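Local coordinates for LPXTG cell wall surface protein (Streptococcus gordonii, PDB 4IGB) that is a cell-wall-linked surface protein of unproven function, probably an adhesin, represented here by its N-terminal N1 and N2 domains, at residues 332-337 against 382-387; 338-343 against 375-380; 89-94 against 168-173. All coordinates share one frame; numbering follows the deposited sequence.

How the contacts relate
Contact 3 comes first along the chain, in the N-terminal domain, and joins strands 91-106 and 158-170 of a large antiparallel sheet. Contacts 1 and 2 follow in the N2 domain and are two parts of a single strand pairing, 331-339 against 377-385. Contact 2 is nested inside the loop that contact 1 closes; their centres lie about 20 Å apart, and the two meet where Lys337 O probably accepts from Thr380 N. Contact 3 stands well away, its centre about 35 Å from that of contact 1 and about 33 Å from that of contact 2. The contacts thus sample separate sheets, one in each domain of this elongated surface protein.

Contact 1. Residues 332-337 against 382-387; sequences DYKELK and KTATNK
Asp332 and Tyr333 pair with Ala384 and Thr383 in an antiparallel strand contact at the surface of the N2 domain, where strand 331-339 runs beside strand 377-385. Asp332 N donates to Ala384 O at 2.7 Å, and Ala384 N returns a bond to Asp332 O. The same oxygen receives a weak bond from Thr383 OG1, 2.9 Å from Asp332 O, so a threonine suits this spot: its hydroxyl reaches across while the side chain packs on Val299 and Leu331.

Further along, a classic beta bulge breaks the register. Lys334 and Glu335 both face Lys382, because Lys334 takes a helix-like psi of -51°. Lys382 O accepts from Lys334 N at 3.0 Å and, weakly, from Glu335 N at 3.4 Å; Lys382 N donates to Glu335 O.

Beyond the strand end, Asn386 ND2 bonds Asp332 OD1 at 2.9 Å. Asp332 OD1 lies in the amide plane of Asn386, but the donor comes from above the carboxylate plane, the two planes being 61° apart. A chi1 of 45° turns the amide of Asn386 toward the aspartate. The Tyr333 ring, on the other face from Asp332, packs against Ile353 and Val360.

Glu335 and Lys382 run side by side, with OE1 of Glu335 4.1 Å from NZ of Lys382, too far for a salt bridge. Their attraction is therefore probably modest, and backbone bonds dominate the contact.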
loop_
_atom_site.group_PDB
_atom_site.type_symbol
_atom_site.label_atom_id
_atom_site.label_comp_id
_atom_site.label_asym_id
_atom_site.label_seq_id
_atom_site.Cartn_x
_atom_site.Cartn_y
_atom_site.Cartn_z
ATOM N N ASP D 332 12.994 -22.434 30.166
ATOM C CA ASP D 332 14.200 -21.640 30.313
ATOM C C ASP D 332 14.969 -21.643 29.002
ATOM O O ASP D 332 15.456 -22.692 28.563
ATOM C CB ASP D 332 15.101 -22.215 31.402
ATOM C CG ASP D 332 14.506 -22.082 32.790
ATOM O OD1 ASP D 332 13.614 -21.217 32.993
ATOM O OD2 ASP D 332 14.952 -22.842 33.674
ATOM N N TYR D 333 15.084 -20.474 28.379
ATOM C CA TYR D 333 15.909 -20.354 27.188
ATOM C C TYR D 333 17.351 -20.664 27.551
ATOM O O TYR D 333 17.880 -20.130 28.527
ATOM C CB TYR D 333 15.812 -18.956 26.572
ATOM C CG TYR D 333 16.889 -18.692 25.546
ATOM C CD1 TYR D 333 16.916 -19.389 24.339
ATOM C CD2 TYR D 333 17.886 -17.750 25.784
ATOM C CE1 TYR D 333 17.905 -19.155 23.400
ATOM C CE2 TYR D 333 18.876 -17.506 24.851
ATOM C CZ TYR D 333 18.877 -18.209 23.661
ATOM O OH TYR D 333 19.861 -17.968 22.731
ATOM N N LYS D 334 17.982 -21.535 26.771
ATOM C CA LYS D 334 19.354 -21.934 27.048
ATOM C C LYS D 334 20.326 -21.301 26.066
ATOM O O LYS D 334 21.314 -20.684 26.459
ATOM C CB LYS D 334 19.491 -23.459 27.028
ATOM C CG LYS D 334 18.662 -24.164 28.096
ATOM C CD LYS D 334 19.305 -25.481 28.516
ATOM C CE LYS D 334 20.649 -25.242 29.196
ATOM N NZ LYS D 334 21.279 -26.504 29.682
ATOM N N GLU D 335 20.032 -21.450 24.786
ATOM C CA GLU D 335 20.916 -20.959 23.744
ATOM C C GLU D 335 20.271 -21.207 22.388
ATOM O O GLU D 335 19.227 -21.856 22.298
ATOM C CB GLU D 335 22.270 -21.671 23.818
ATOM C CG GLU D 335 22.170 -23.187 23.731
ATOM C CD GLU D 335 23.508 -23.876 23.929
ATOM O OE1 GLU D 335 23.896 -24.697 23.065
ATOM O OE2 GLU D 335 24.169 -23.600 24.955
ATOM N N LEU D 336 20.888 -20.681 21.338
ATOM C CA LEU D 336 20.418 -20.937 19.990
ATOM C C LEU D 336 21.604 -20.990 19.046
ATOM O O LEU D 336 22.678 -20.478 19.361
ATOM C CB LEU D 336 19.462 -19.829 19.558
ATOM C CG LEU D 336 20.059 -18.427 19.469
ATOM C CD1 LEU D 336 20.690 -18.208 18.110
ATOM C CD2 LEU D 336 18.994 -17.368 19.741
ATOM N N LYS D 337 21.415 -21.619 17.893
ATOM C CA LYS D 337 22.330 -21.416 16.775
ATOM C C LYS D 337 21.541 -20.982 15.542
ATOM O O LYS D 337 20.325 -21.155 15.482
ATOM C CB LYS D 337 23.204 -22.654 16.505
ATOM C CG LYS D 337 22.580 -23.800 15.712
ATOM C CD LYS D 337 23.595 -24.947 15.581
ATOM C CE LYS D 337 23.160 -26.006 14.575
ATOM N NZ LYS D 337 21.918 -26.725 14.982
ATOM N N LYS D 382 17.406 -23.870 21.689
ATOM C CA LYS D 382 17.414 -24.874 22.745
ATOM C C LYS D 382 16.783 -24.307 24.010
ATOM O O LYS D 382 17.172 -23.243 24.499
ATOM C CB LYS D 382 18.829 -25.387 23.017
ATOM C CG LYS D 382 19.360 -26.307 21.928
ATOM C CD LYS D 382 20.760 -26.812 22.244
ATOM C CE LYS D 382 21.220 -27.836 21.210
ATOM N NZ LYS D 382 22.619 -28.296 21.453
ATOM N N THR D 383 15.786 -25.017 24.516
ATOM C CA THR D 383 15.097 -24.613 25.733
ATOM C C THR D 383 14.834 -25.847 26.598
ATOM O O THR D 383 14.895 -26.982 26.117
ATOM C CB THR D 383 13.769 -23.880 25.413
ATOM O OG1 THR D 383 13.509 -22.897 26.417
ATOM C CG2 THR D 383 12.604 -24.847 25.364
ATOM N N ALA D 384 14.569 -25.631 27.881
ATOM C CA ALA D 384 14.193 -26.729 28.767
ATOM C C ALA D 384 13.149 -26.251 29.756
ATOM O O ALA D 384 13.192 -25.108 30.209
ATOM C CB ALA D 384 15.411 -27.289 29.499
ATOM N N THR D 385 12.198 -27.122 30.070
ATOM C CA THR D 385 11.182 -26.802 31.059
ATOM C C THR D 385 11.810 -26.589 32.428
ATOM O O THR D 385 12.805 -27.228 32.783
ATOM C CB THR D 385 10.129 -27.913 31.183
ATOM O OG1 THR D 385 10.760 -29.127 31.614
ATOM C CG2 THR D 385 9.411 -28.125 29.844
ATOM N N ASN D 386 11.211 -25.679 33.185
ATOM C CA ASN D 386 11.627 -25.389 34.546
ATOM C C ASN D 386 10.595 -25.972 35.508
ATOM O O ASN D 386 9.633 -26.617 35.079
ATOM C CB ASN D 386 11.749 -23.876 34.730
ATOM C CG ASN D 386 10.572 -23.125 34.130
ATOM O OD1 ASN D 386 9.427 -23.562 34.248
ATOM N ND2 ASN D 386 10.850 -22.012 33.454
ATOM N N LYS D 387 10.794 -25.749 36.802
ATOM C CA LYS D 387 9.876 -26.251 37.823
ATOM C C LYS D 387 8.429 -25.804 37.587
ATOM O O LYS D 387 7.491 -26.448 38.051
ATOM C CB LYS D 387 10.352 -25.818 39.216
ATOM C CG LYS D 387 9.279 -25.839 40.304
ATOM C CD LYS D 387 8.962 -27.251 40.781
ATOM C CE LYS D 387 7.838 -27.229 41.810
ATOM N NZ LYS D 387 7.592 -28.562 42.428
#

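Contact 2. Residues 338-343 against 375-380; sequences VESGGV and SDIIIT
Val338 packs against Ile377 and Ile379 where strand 331-339 nears its end. Its CG2 lies 3.8 Å from Ile377 CG2, the two side chains pointing the same way, while its CB meets Ile379 CG1 at 4.1 Å. Val338 has a strained, almost eclipsed chi1 of -4°; in Ile377 a staggered chi1 of -63° leaves CG2 opposite the backbone N and facing the valine. Branched aliphatic side chains suit this buried face, since they fill it close to the extended backbone.

Val338 and Ile379 form the non-hydrogen-bonded pair of an antiparallel pairing; the hydrogen-bonded pair, Glu339 and Ile378, turns to the other face, with Glu339 N bonding Ile378 O at 2.9 Å and Ile378 N bonding Glu339 O at 3.0 Å. Ile378 CG1 leans against Glu339 O, and a water lies between Glu339 OE2 and Thr380 OG1.

Ser340 swings OG away from its own N (chi1 -161°) and donates to Asp376 O at 2.9 Å, arriving from above the carbonyl plane. A small hydroxyl side chain can make this bond in a buried place. Ser340 also opens a type II' turn to Val343; the turn's second position has positive phi and so suits a glycine, Gly341.

Strand 298-305 flanks 377-385 on its far side, strands 321-326 and 359-364 cover Ile377 and Ile379, and Tyr368 of helix 366-371 makes a weak bond to Ser340 OG.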
loop_
_atom_site.group_PDB
_atom_site.type_symbol
_atom_site.label_atom_id
_atom_site.label_comp_id
_atom_site.label_asym_id
_atom_site.label_seq_id
_atom_site.Cartn_x
_atom_site.Cartn_y
_atom_site.Cartn_z
ATOM N N VAL D 338 22.220 -20.380 14.575
ATOM C CA VAL D 338 21.569 -20.089 13.314
ATOM C C VAL D 338 22.462 -20.484 12.143
ATOM O O VAL D 338 23.649 -20.162 12.109
ATOM C CB VAL D 338 21.067 -18.626 13.219
ATOM C CG1 VAL D 338 21.299 -17.885 14.527
ATOM C CG2 VAL D 338 21.710 -17.908 12.058
ATOM N N GLU D 339 21.884 -21.225 11.207
ATOM C CA GLU D 339 22.610 -21.690 10.042
ATOM C C GLU D 339 22.062 -21.006 8.806
ATOM O O GLU D 339 20.901 -20.603 8.768
ATOM C CB GLU D 339 22.467 -23.209 9.889
ATOM C CG GLU D 339 22.716 -23.989 11.174
ATOM C CD GLU D 339 22.315 -25.451 11.056
ATOM O OE1 GLU D 339 22.777 -26.128 10.109
ATOM O OE2 GLU D 339 21.529 -25.921 11.908
ATOM N N SER D 340 22.911 -20.870 7.799
ATOM C CA SER D 340 22.472 -20.422 6.492
ATOM C C SER D 340 23.446 -21.006 5.481
ATOM O O SER D 340 24.598 -21.285 5.814
ATOM C CB SER D 340 22.419 -18.898 6.413
ATOM O OG SER D 340 21.604 -18.493 5.332
ATOM N N GLY D 341 22.989 -21.202 4.251
ATOM C CA GLY D 341 23.711 -22.061 3.339
ATOM C C GLY D 341 23.821 -23.365 4.100
ATOM O O GLY D 341 22.888 -23.745 4.817
ATOM N N GLY D 342 24.957 -24.039 3.986
ATOM C CA GLY D 342 25.159 -25.266 4.729
ATOM C C GLY D 342 26.013 -25.096 5.971
ATOM O O GLY D 342 26.436 -26.081 6.573
ATOM N N VAL D 343 26.268 -23.852 6.368
ATOM C CA VAL D 343 27.192 -23.597 7.474
ATOM C C VAL D 343 26.511 -23.033 8.712
ATOM O O VAL D 343 25.401 -22.512 8.635
ATOM C CB VAL D 343 28.332 -22.650 7.054
ATOM C CG1 VAL D 343 29.223 -23.322 6.009
ATOM C CG2 VAL D 343 27.764 -21.339 6.529
ATOM N N SER D 375 19.878 -17.383 1.034
ATOM C CA SER D 375 19.623 -18.657 1.698
ATOM C C SER D 375 18.786 -18.551 2.975
ATOM O O SER D 375 18.955 -17.624 3.772
ATOM C CB SER D 375 20.941 -19.374 1.997
ATOM O OG SER D 375 21.495 -19.927 0.813
ATOM N N ASP D 376 17.895 -19.525 3.154
ATOM C CA ASP D 376 17.114 -19.681 4.380
ATOM C C ASP D 376 17.975 -19.478 5.609
ATOM O O ASP D 376 19.122 -19.916 5.654
ATOM C CB ASP D 376 16.510 -21.086 4.462
ATOM C CG ASP D 376 15.434 -21.324 3.433
ATOM O OD1 ASP D 376 15.317 -20.509 2.493
ATOM O OD2 ASP D 376 14.713 -22.337 3.563
ATOM N N ILE D 377 17.414 -18.818 6.610
ATOM C CA ILE D 377 18.085 -18.691 7.890
ATOM C C ILE D 377 17.343 -19.559 8.899
ATOM O O ILE D 377 16.188 -19.288 9.232
ATOM C CB ILE D 377 18.120 -17.234 8.375
ATOM C CG1 ILE D 377 18.930 -16.364 7.409
ATOM C CG2 ILE D 377 18.719 -17.153 9.762
ATOM C CD1 ILE D 377 18.570 -14.896 7.465
ATOM N N ILE D 378 18.002 -20.620 9.352
ATOM C CA ILE D 378 17.417 -21.532 10.321
ATOM C C ILE D 378 17.894 -21.122 11.694
ATOM O O ILE D 378 19.095 -21.076 11.950
ATOM C CB ILE D 378 17.880 -22.982 10.097
ATOM C CG1 ILE D 378 18.229 -23.225 8.628
ATOM C CG2 ILE D 378 16.835 -23.965 10.596
ATOM C CD1 ILE D 378 17.045 -23.268 7.732
ATOM N N ILE D 379 16.964 -20.799 12.576
ATOM C CA ILE D 379 17.316 -20.570 13.958
ATOM C C ILE D 379 16.793 -21.746 14.772
ATOM O O ILE D 379 15.590 -21.994 14.814
ATOM C CB ILE D 379 16.721 -19.253 14.492
ATOM C CG1 ILE D 379 17.056 -18.092 13.552
ATOM C CG2 ILE D 379 17.244 -18.955 15.877
ATOM C CD1 ILE D 379 16.576 -16.756 14.055
ATOM N N THR D 380 17.705 -22.496 15.384
ATOM C CA THR D 380 17.321 -23.574 16.281
ATOM C C THR D 380 17.486 -23.109 17.733
ATOM O O THR D 380 18.594 -22.791 18.166
ATOM C CB THR D 380 18.170 -24.829 16.026
ATOM O OG1 THR D 380 18.098 -25.183 14.637
ATOM C CG2 THR D 380 17.675 -25.995 16.873
HETATM O O HOH W 1 19.910 -23.837 13.331
HETATM O O HOH W 2 19.714 -22.461 4.110
#

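Contact 3. Residues 89-94 against 168-173; sequences NGKQVD and IRYADG
Lys91 lays its aliphatic chain over one face of the Tyr170 ring, the two side chains crossing at about a right angle. CD of Lys91 sits over the ring centre, 3.7 Å from the Tyr170 centroid, in a CH-pi contact. The chain is extended beyond CG, which carries NZ on past the ring: the ammonium keeps a cation-pi contact with Tyr170 and forms a salt bridge to Asp172, NZ to OD2 3.4 Å. Thr174 OG1 bonds both charged groups. A lysine suits the place because its methylenes cover the aromatic face while its charge meets the aspartate.

The tight part lies along the strands. Asp94 N donates to Arg169 O at 2.8 Å, and Arg169 N returns a bond to Asp94 O. Val93 faces the buried side beside Tyr170, its CG1 4.0 Å from Ile168 CB. On the other face Gln92 NE2 bonds Asp94 OD1 at 3.0 Å on the syn lone pair; that oxygen also accepts from Asn84 N.

Where strand 91-106 begins and strand 158-170 ends, the contact is looser and wetter. The CB of exposed Ala171 rests 3.5 Å from both Gln92 NE2 and Asp94 OD2. Ala171 N still reaches Gln92 O, but a water that accepts from Asp172 N donates to Gln92 O and Asp172 OD1. Asn89 ND2 gives Tyr170 OH a weak bond at 3.3 Å, whereas Asp177 OD1 is the phenol's stronger partner.

Asn89 and Gly90 alone link strands 72-88 and 91-106, with type I'-like backbone angles (positive phi in both) that suit Asn-Gly: the two-residue turn of a beta hairpin. The contact is thus the turn end of this hairpin paired antiparallel beside strand 158-170, next in the eight-stranded sheet of the N-terminal domain.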
loop_
_atom_site.group_PDB
_atom_site.type_symbol
_atom_site.label_atom_id
_atom_site.label_comp_id
_atom_site.label_asym_id
_atom_site.label_seq_id
_atom_site.Cartn_x
_atom_site.Cartn_y
_atom_site.Cartn_z
ATOM N N ASN D 89 -2.877 -12.573 7.335
ATOM C CA ASN D 89 -2.588 -13.168 8.638
ATOM C C ASN D 89 -3.859 -13.754 9.266
ATOM O O ASN D 89 -4.029 -13.749 10.484
ATOM C CB ASN D 89 -1.931 -12.150 9.578
ATOM C CG ASN D 89 -0.587 -11.617 9.039
ATOM O OD1 ASN D 89 0.119 -12.302 8.289
ATOM N ND2 ASN D 89 -0.242 -10.390 9.425
ATOM N N GLY D 90 -4.745 -14.254 8.414
ATOM C CA GLY D 90 -6.008 -14.811 8.862
ATOM C C GLY D 90 -7.068 -13.770 9.206
ATOM O O GLY D 90 -8.184 -14.128 9.559
ATOM N N LYS D 91 -6.724 -12.489 9.101
ATOM C CA LYS D 91 -7.634 -11.411 9.483
ATOM C C LYS D 91 -8.238 -10.690 8.280
ATOM O O LYS D 91 -7.545 -10.391 7.301
ATOM C CB LYS D 91 -6.914 -10.399 10.379
ATOM C CG LYS D 91 -6.438 -10.973 11.708
ATOM C CD LYS D 91 -5.993 -9.864 12.650
ATOM C CE LYS D 91 -5.679 -10.411 14.035
ATOM N NZ LYS D 91 -5.144 -9.360 14.953
ATOM N N GLN D 92 -9.534 -10.401 8.348
ATOM C CA GLN D 92 -10.163 -9.657 7.277
ATOM C C GLN D 92 -9.627 -8.234 7.283
ATOM O O GLN D 92 -9.441 -7.633 8.342
ATOM C CB GLN D 92 -11.683 -9.664 7.407
ATOM C CG GLN D 92 -12.383 -8.743 6.427
ATOM C CD GLN D 92 -13.884 -8.682 6.658
ATOM O OE1 GLN D 92 -14.550 -9.717 6.828
ATOM N NE2 GLN D 92 -14.427 -7.468 6.674
ATOM N N VAL D 93 -9.363 -7.704 6.096
ATOM C CA VAL D 93 -8.884 -6.333 5.979
ATOM C C VAL D 93 -9.934 -5.474 5.276
ATOM O O VAL D 93 -10.571 -5.921 4.326
ATOM C CB VAL D 93 -7.549 -6.275 5.209
ATOM C CG1 VAL D 93 -7.040 -4.856 5.126
ATOM C CG2 VAL D 93 -6.518 -7.176 5.891
ATOM N N ASP D 94 -10.116 -4.248 5.757
ATOM C CA ASP D 94 -11.016 -3.290 5.120
ATOM C C ASP D 94 -10.200 -2.095 4.648
ATOM O O ASP D 94 -9.138 -1.834 5.191
ATOM C CB ASP D 94 -12.037 -2.763 6.122
ATOM C CG ASP D 94 -12.961 -3.841 6.657
ATOM O OD1 ASP D 94 -13.176 -4.858 5.959
ATOM O OD2 ASP D 94 -13.486 -3.637 7.780
ATOM N N ILE D 168 -5.795 1.088 5.507
ATOM C CA ILE D 168 -6.277 -0.275 5.625
ATOM C C ILE D 168 -6.334 -0.634 7.098
ATOM O O ILE D 168 -5.506 -0.166 7.885
ATOM C CB ILE D 168 -5.402 -1.260 4.857
ATOM C CG1 ILE D 168 -3.934 -1.131 5.279
ATOM C CG2 ILE D 168 -5.538 -1.004 3.363
ATOM C CD1 ILE D 168 -2.989 -2.064 4.465
ATOM N N ARG D 169 -7.329 -1.440 7.466
ATOM C CA ARG D 169 -7.555 -1.817 8.855
ATOM C C ARG D 169 -8.004 -3.259 8.968
ATOM O O ARG D 169 -8.771 -3.743 8.136
ATOM C CB ARG D 169 -8.655 -0.951 9.469
ATOM C CG ARG D 169 -8.254 0.461 9.816
ATOM C CD ARG D 169 -9.321 1.076 10.722
ATOM N NE ARG D 169 -9.834 2.323 10.162
ATOM C CZ ARG D 169 -10.972 2.908 10.529
ATOM N NH1 ARG D 169 -11.741 2.359 11.468
ATOM N NH2 ARG D 169 -11.343 4.045 9.952
ATOM N N TYR D 170 -7.543 -3.945 10.006
ATOM C CA TYR D 170 -8.142 -5.223 10.359
ATOM C C TYR D 170 -9.600 -4.969 10.738
ATOM O O TYR D 170 -9.881 -4.154 11.614
ATOM C CB TYR D 170 -7.397 -5.863 11.533
ATOM C CG TYR D 170 -6.020 -6.396 11.185
ATOM C CD1 TYR D 170 -5.828 -7.221 10.081
ATOM C CD2 TYR D 170 -4.913 -6.056 11.948
ATOM C CE1 TYR D 170 -4.567 -7.707 9.757
ATOM C CE2 TYR D 170 -3.646 -6.542 11.637
ATOM C CZ TYR D 170 -3.479 -7.360 10.540
ATOM O OH TYR D 170 -2.222 -7.835 10.233
ATOM N N ALA D 171 -10.529 -5.638 10.067
ATOM C CA ALA D 171 -11.935 -5.558 10.470
ATOM C C ALA D 171 -12.065 -5.877 11.971
ATOM O O ALA D 171 -12.889 -5.300 12.666
ATOM C CB ALA D 171 -12.787 -6.494 9.634
ATOM N N ASP D 172 -11.220 -6.787 12.444
ATOM C CA ASP D 172 -11.025 -7.110 13.864
ATOM C C ASP D 172 -11.234 -5.940 14.807
ATOM O O ASP D 172 -11.839 -6.074 15.870
ATOM C CB ASP D 172 -9.572 -7.551 14.082
ATOM C CG ASP D 172 -9.439 -9.025 14.289
ATOM O OD1 ASP D 172 -10.268 -9.777 13.743
ATOM O OD2 ASP D 172 -8.499 -9.438 14.996
ATOM N N GLY D 173 -10.676 -4.802 14.427
ATOM C CA GLY D 173 -10.534 -3.686 15.332
ATOM C C GLY D 173 -9.197 -3.787 16.043
ATOM O O GLY D 173 -8.831 -2.901 16.814
HETATM O O HOH W 3 -10.045 -8.669 11.146
HETATM O O HOH W 4 -10.999 -11.560 10.975
#